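Local coordinates for TTHB210-like domain-containing protein (Thermus thermophilus, PDB 3VG8), which is of unknown function but assembles into a homodecamer, with its production controlled by the sigma-E/anti-sigma-E regulatory system of Thermus thermophilus, at the interface of chains A and B. Residues are numbered along the deposited sequence; one frame, centred on the assembly and turned at random. Chains: chain A/B, Hypothetical Protein TTHB210.

The interface of chains A and B. Residues chain A 3-4, 7; chain B 20, 22, 36.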
loop_
_atom_site.group_PDB
_atom_site.type_symbol
_atom_site.label_atom_id
_atom_site.label_comp_id
_atom_site.label_asym_id
_atom_site.label_seq_id
_atom_site.Cartn_x
_atom_site.Cartn_y
_atom_site.Cartn_z
ATOM N N VAL A 3 33.690 -17.061 -20.659
ATOM C CA VAL A 3 33.212 -17.829 -19.516
ATOM C C VAL A 3 31.700 -18.046 -19.542
ATOM O O VAL A 3 31.229 -19.150 -19.266
ATOM C CB VAL A 3 33.605 -17.140 -18.198
ATOM C CG1 VAL A 3 33.217 -18.007 -17.012
ATOM C CG2 VAL A 3 35.105 -16.877 -18.191
ATOM N N SER A 4 30.946 -17.004 -19.885
ATOM C CA SER A 4 29.488 -17.104 -19.935
ATOM C C SER A 4 29.006 -18.165 -20.918
ATOM O O SER A 4 28.098 -18.940 -20.611
ATOM C CB SER A 4 28.867 -15.757 -20.309
ATOM O OG SER A 4 27.450 -15.825 -20.243
ATOM N N LEU A 7 29.868 -21.579 -19.446
ATOM C CA LEU A 7 28.990 -22.013 -18.361
ATOM C C LEU A 7 27.673 -22.504 -18.933
ATOM O O LEU A 7 27.214 -23.596 -18.596
ATOM C CB LEU A 7 28.708 -20.870 -17.382
ATOM C CG LEU A 7 29.801 -20.488 -16.388
ATOM C CD1 LEU A 7 29.334 -19.282 -15.598
ATOM C CD2 LEU A 7 30.102 -21.661 -15.438
ATOM N N THR B 20 28.601 -17.833 -9.036
ATOM C CA THR B 20 29.666 -18.710 -9.508
ATOM C C THR B 20 30.792 -17.762 -9.885
ATOM O O THR B 20 30.640 -16.937 -10.788
ATOM C CB THR B 20 29.226 -19.510 -10.736
ATOM O OG1 THR B 20 28.086 -20.299 -10.384
ATOM C CG2 THR B 20 30.354 -20.417 -11.218
ATOM N N TYR B 22 34.761 -16.584 -10.993
ATOM C CA TYR B 22 35.880 -16.888 -11.850
ATOM C C TYR B 22 36.794 -15.684 -11.925
ATOM O O TYR B 22 36.347 -14.541 -11.887
ATOM C CB TYR B 22 35.387 -17.300 -13.245
ATOM C CG TYR B 22 34.822 -18.711 -13.242
ATOM C CD1 TYR B 22 35.538 -19.757 -12.646
ATOM C CD2 TYR B 22 33.562 -18.999 -13.778
ATOM C CE1 TYR B 22 35.018 -21.053 -12.572
ATOM C CE2 TYR B 22 33.030 -20.298 -13.712
ATOM C CZ TYR B 22 33.770 -21.316 -13.103
ATOM O OH TYR B 22 33.274 -22.595 -13.005
ATOM N N TYR B 36 28.813 -14.974 -11.796
ATOM C CA TYR B 36 27.726 -15.407 -12.661
ATOM C C TYR B 36 26.566 -15.976 -11.856
ATOM O O TYR B 36 26.776 -16.488 -10.749
ATOM C CB TYR B 36 28.240 -16.487 -13.615
ATOM C CG TYR B 36 29.286 -15.994 -14.590
ATOM C CD1 TYR B 36 30.632 -15.875 -14.210
ATOM C CD2 TYR B 36 28.922 -15.592 -15.880
ATOM C CE1 TYR B 36 31.584 -15.362 -15.089
ATOM C CE2 TYR B 36 29.868 -15.078 -16.772
ATOM C CZ TYR B 36 31.192 -14.963 -16.370
ATOM O OH TYR B 36 32.119 -14.438 -17.242
#
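An apolar helix-on-strand patch joins two copies of the protein here, part of a two-fold symmetric interface whose twin has the chains exchanged; it probably helps tie subunits into pairs within the larger oligomer. The N-terminal helix 3-10 of chain A sets A:Val3 and A:Leu7, one turn apart, against two tyrosines on strands 20-23 and 33-36 of chain B. Both aliphatic side chains lie on the same side of the B:Tyr36 ring: A:Leu7 over the face at the CG end, A:Val3 over the rim near CE1 and the hydroxyl. Methyl CD1 of A:Leu7 makes a CH-pi contact there, 3.9 Å from the ring centroid. Its other methyl, CD2, meets the edge of B:Tyr22 in the ring plane, 3.7 Å from CE2, so the forked leucine end spans both aromatic groups. A:Val3 also reaches both: with chi1 at -175° its CG1 points away from the backbone N and into the angle between the rings, 3.4 Å from CD2 of B:Tyr22 and 3.7 Å from CE1 of B:Tyr36. The ring planes are inclined by about 55°, and the helix packs against the face of B:Tyr36 and the CD2/CE2 edge of B:Tyr22. At the rim of B:Tyr36, the CB of A:Ser4 approaches CE2 to 3.7 Å, lifted somewhat out of the ring plane towards the face that carries the leucine and valine. B:Thr20 is a peripheral neighbour across the contact, but within chain B its carbonyl O borders the edge of the B:Tyr36 ring. Its methyl CG2 stays 4.4 Å from CD2 of A:Leu7.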